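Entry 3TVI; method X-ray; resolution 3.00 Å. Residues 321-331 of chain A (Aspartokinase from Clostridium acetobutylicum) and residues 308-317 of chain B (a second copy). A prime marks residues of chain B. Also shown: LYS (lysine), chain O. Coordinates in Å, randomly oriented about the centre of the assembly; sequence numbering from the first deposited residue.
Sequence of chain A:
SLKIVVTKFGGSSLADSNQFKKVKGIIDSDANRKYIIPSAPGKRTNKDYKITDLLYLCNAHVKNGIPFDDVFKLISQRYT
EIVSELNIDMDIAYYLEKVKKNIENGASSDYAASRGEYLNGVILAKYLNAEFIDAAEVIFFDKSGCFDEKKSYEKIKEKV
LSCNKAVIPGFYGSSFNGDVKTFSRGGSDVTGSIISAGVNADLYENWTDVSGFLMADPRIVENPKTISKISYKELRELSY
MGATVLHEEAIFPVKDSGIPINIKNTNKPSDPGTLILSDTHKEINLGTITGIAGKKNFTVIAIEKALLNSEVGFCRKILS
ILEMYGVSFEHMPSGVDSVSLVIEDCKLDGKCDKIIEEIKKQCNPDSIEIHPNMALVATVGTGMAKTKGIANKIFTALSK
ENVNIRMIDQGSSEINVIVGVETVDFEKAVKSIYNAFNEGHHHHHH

Chain A, residues 321-331: ILEMYGVSFEH
Chain B (308-317) LNSEVGFCRK

Contact between two aspartokinase copies around a bound lysine, burying 482 Å² between the stretches. In chain A, residues 321-323 end a helix that begins earlier; Met324 (selenomethionine) is the first residue to leave helical phi/psi, at -81/6, and Val327 to Phe329 run extended (phi -98 to -115, psi 114 to 157) before the chain turns a corner at Glu330 (-97/-41). In chain B, 308-310 have helical phi/psi without the regular bonds, Glu311′ and Val312′ are extended (-80/141, -93/143), Gly313′ takes 82/4 at the N-cap position, and the helix from Phe314′ onward is secured by Lys317′ N to Gly313′ O, 2.9 Å. The register sets Glu323 CA 4.6 Å from Gly313′ CA, Ser328 CA 5.0 Å from Val312′ CA and Glu330 CA 6.4 Å from Asn309′ CA.

Val312′ (chi1 t), with the largest covered area, points toward chain A into a pocket lined largely by backbone: its CG1 lies 3.5 Å from Leu322 O, 3.6 Å from Tyr325 O and 3.2 Å from Val327 O. These are van der Waals contacts, since a methyl group offers carbonyls no conventional hydrogen bond. Beside it, the CA-to-CB bond of Glu323 points sideways to chain B (chi1 t, chi2 t, chi3 19°). Glu323 CG packs 3.6 Å from Gly313′ CA and Glu323 OE1 reaches 3.3 Å from Arg316′ CB, the last side-chain atom modelled there. Gly313′ suits this site twice over: positive phi favours glycine, and an ideal CB would fall 2.4 Å from Glu323 OE2.

Ser328 (chi1 m) points toward chain B and makes the one hydrogen bond between the stretches, donating from OG to Ser310′ O at 2.7 Å. The same OG touches Val312′ CG2 at 3.3 Å, placing polar and apolar contacts side by side, while Ser328 CB sits 3.3 Å from Asn309′ O.

Next along chain A, Phe329 (chi1 p, chi2 -78°) starts away from chain B, but its ring end returns, bringing CZ to 3.7 Å from Cys315′ CB at the ring edge. Cys315′ (chi1 m) holds SG 5.0 Å from the centroid of the Phe329 ring, 63° off the normal, an oblique sulfur-aromatic contact. Lysine CB lies over one face of this ring.

The ligand bridges both chains: its N donates to Phe329 O at 3.1 Å and, weakly, to Asn309′ O at 3.1 Å, while Cys315′ N donates almost linearly (176°) to its OXT at 3.1 Å. A free amide near the helix start thus receives the carboxylate. Lysine NZ makes a weak 3.5 Å bond to Glu330 O.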

# COMPACT_ATOMS: atom_id res chain seq x y z
N ILE A 321 -5.92 14.09 -4.88
CA ILE A 321 -5.18 15.33 -5.04
C ILE A 321 -3.99 15.08 -5.96
O ILE A 321 -3.64 15.93 -6.78
CB ILE A 321 -4.69 15.87 -3.68
CG1 ILE A 321 -5.89 16.25 -2.80
CG2 ILE A 321 -3.77 17.07 -3.88
CD1 ILE A 321 -5.65 16.05 -1.32
N LEU A 322 -3.37 13.92 -5.81
CA LEU A 322 -2.28 13.51 -6.68
C LEU A 322 -2.79 13.17 -8.09
O LEU A 322 -2.07 13.32 -9.07
CB LEU A 322 -1.55 12.33 -6.04
CG LEU A 322 -0.27 11.81 -6.68
CD1 LEU A 322 0.83 11.64 -5.63
CD2 LEU A 322 -0.54 10.50 -7.41
N GLU A 323 -4.04 12.71 -8.18
CA GLU A 323 -4.70 12.46 -9.47
C GLU A 323 -4.95 13.75 -10.26
O GLU A 323 -4.84 13.75 -11.49
CB GLU A 323 -6.03 11.70 -9.26
CG GLU A 323 -6.79 11.35 -10.54
CD GLU A 323 -8.01 10.47 -10.31
OE1 GLU A 323 -8.51 10.38 -9.16
OE2 GLU A 323 -8.48 9.86 -11.28
N MSE A 324 -5.26 14.84 -9.56
CA MSE A 324 -5.56 16.12 -10.22
C MSE A 324 -4.31 16.89 -10.63
O MSE A 324 -4.41 18.02 -11.09
CB MSE A 324 -6.47 17.00 -9.35
CG MSE A 324 -5.77 17.60 -8.14
SE MSE A 324 -5.98 19.56 -8.05
CE MSE A 324 -6.21 19.77 -6.10
N TYR A 325 -3.14 16.29 -10.46
CA TYR A 325 -1.91 16.81 -11.06
C TYR A 325 -1.30 15.73 -11.93
O TYR A 325 -1.79 14.60 -11.97
CB TYR A 325 -0.92 17.21 -9.97
CG TYR A 325 -1.26 18.46 -9.20
CD1 TYR A 325 -2.00 18.40 -8.03
CD2 TYR A 325 -0.80 19.71 -9.62
CE1 TYR A 325 -2.30 19.54 -7.30
CE2 TYR A 325 -1.10 20.86 -8.90
CZ TYR A 325 -1.84 20.77 -7.74
OH TYR A 325 -2.14 21.90 -7.02
N GLY A 326 -0.20 16.07 -12.60
CA GLY A 326 0.50 15.12 -13.48
C GLY A 326 1.45 14.20 -12.74
O GLY A 326 2.52 13.85 -13.27
N VAL A 327 1.05 13.77 -11.54
CA VAL A 327 1.92 12.99 -10.66
C VAL A 327 1.50 11.52 -10.53
O VAL A 327 0.43 11.20 -10.01
CB VAL A 327 2.07 13.63 -9.26
CG1 VAL A 327 3.28 14.54 -9.22
CG2 VAL A 327 0.81 14.38 -8.88
N SER A 328 2.37 10.65 -11.05
CA SER A 328 2.28 9.22 -10.83
C SER A 328 3.25 8.87 -9.71
O SER A 328 4.38 9.38 -9.67
CB SER A 328 2.65 8.46 -12.10
OG SER A 328 1.55 8.40 -12.99
N PHE A 329 2.80 7.99 -8.82
CA PHE A 329 3.60 7.56 -7.68
C PHE A 329 3.91 6.09 -7.84
O PHE A 329 3.19 5.37 -8.53
CB PHE A 329 2.85 7.82 -6.37
CG PHE A 329 1.67 6.92 -6.15
CD1 PHE A 329 0.47 7.13 -6.81
CD2 PHE A 329 1.75 5.85 -5.27
CE1 PHE A 329 -0.62 6.31 -6.61
CE2 PHE A 329 0.66 5.02 -5.06
CZ PHE A 329 -0.52 5.25 -5.73
N GLU A 330 4.99 5.64 -7.19
CA GLU A 330 5.46 4.26 -7.32
C GLU A 330 4.97 3.36 -6.17
O GLU A 330 4.59 2.22 -6.42
CB GLU A 330 7.00 4.24 -7.41
CG GLU A 330 7.57 3.24 -8.42
CD GLU A 330 7.60 3.75 -9.85
OE1 GLU A 330 6.89 4.73 -10.16
OE2 GLU A 330 8.33 3.16 -10.67
N HIS A 331 4.97 3.87 -4.94
CA HIS A 331 4.49 3.10 -3.78
C HIS A 331 3.78 3.96 -2.79
O HIS A 331 4.14 5.12 -2.61
CB HIS A 331 5.63 2.42 -3.04
CG HIS A 331 6.47 1.52 -3.90
ND1 HIS A 331 7.46 1.99 -4.68
CD2 HIS A 331 6.45 0.15 -4.09
CE1 HIS A 331 8.04 0.98 -5.33
NE2 HIS A 331 7.42 -0.15 -4.97
N LEU B 308 1.17 0.24 -15.38
CA LEU B 308 0.36 0.81 -14.30
C LEU B 308 1.05 2.00 -13.67
O LEU B 308 0.39 2.89 -13.13
CB LEU B 308 0.06 -0.24 -13.22
N ASN B 309 2.38 2.02 -13.75
CA ASN B 309 3.20 3.08 -13.17
C ASN B 309 3.14 4.42 -13.89
O ASN B 309 3.38 5.46 -13.28
CB ASN B 309 4.67 2.62 -13.09
N SER B 310 2.82 4.41 -15.18
CA SER B 310 2.82 5.63 -16.00
C SER B 310 1.56 6.48 -15.78
O SER B 310 1.65 7.70 -15.63
CB SER B 310 3.00 5.31 -17.49
OG SER B 310 1.90 4.60 -18.03
N GLU B 311 0.40 5.83 -15.77
CA GLU B 311 -0.89 6.53 -15.73
C GLU B 311 -1.27 7.02 -14.33
O GLU B 311 -1.04 6.33 -13.33
CB GLU B 311 -2.01 5.67 -16.34
CG GLU B 311 -2.29 4.36 -15.61
CD GLU B 311 -2.95 3.32 -16.50
OE1 GLU B 311 -2.80 2.11 -16.22
OE2 GLU B 311 -3.61 3.71 -17.49
N VAL B 312 -1.85 8.22 -14.28
CA VAL B 312 -2.23 8.88 -13.03
C VAL B 312 -3.69 8.56 -12.68
O VAL B 312 -4.55 8.47 -13.56
CB VAL B 312 -2.06 10.41 -13.13
CG1 VAL B 312 -2.25 11.06 -11.76
CG2 VAL B 312 -0.69 10.77 -13.69
N GLY B 313 -3.96 8.40 -11.39
CA GLY B 313 -5.31 8.12 -10.90
C GLY B 313 -5.72 6.66 -11.00
O GLY B 313 -6.86 6.33 -10.68
N PHE B 314 -4.81 5.79 -11.45
CA PHE B 314 -5.09 4.36 -11.53
C PHE B 314 -5.47 3.81 -10.16
O PHE B 314 -6.50 3.16 -10.02
CB PHE B 314 -3.89 3.58 -12.06
CG PHE B 314 -4.18 2.14 -12.36
CD1 PHE B 314 -4.61 1.75 -13.63
CD2 PHE B 314 -4.05 1.16 -11.38
CE1 PHE B 314 -4.88 0.42 -13.91
CE2 PHE B 314 -4.32 -0.17 -11.66
CZ PHE B 314 -4.73 -0.54 -12.93
N CYS B 315 -4.62 4.07 -9.17
CA CYS B 315 -4.90 3.65 -7.79
C CYS B 315 -6.01 4.49 -7.15
O CYS B 315 -6.85 3.94 -6.43
CB CYS B 315 -3.63 3.70 -6.93
SG CYS B 315 -2.46 2.36 -7.25
N ARG B 316 -6.02 5.80 -7.41
CA ARG B 316 -7.07 6.68 -6.88
C ARG B 316 -8.45 6.16 -7.24
O ARG B 316 -9.35 6.12 -6.39
CB ARG B 316 -6.91 8.12 -7.38
N LYS B 317 -8.61 5.75 -8.49
CA LYS B 317 -9.84 5.10 -8.94
C LYS B 317 -10.09 3.83 -8.12
O LYS B 317 -11.23 3.55 -7.73
N LYS O . 1.31 5.47 -10.95
CA LYS O . 0.04 4.90 -10.53
C LYS O . -0.89 5.99 -10.03
O LYS O . -0.49 7.15 -9.87
CB LYS O . 0.26 3.85 -9.43
CG LYS O . 1.35 2.85 -9.78
CD LYS O . 1.50 1.74 -8.76
CE LYS O . 2.38 0.62 -9.30
NZ LYS O . 3.77 1.07 -9.60
OXT LYS O . -2.06 5.74 -9.80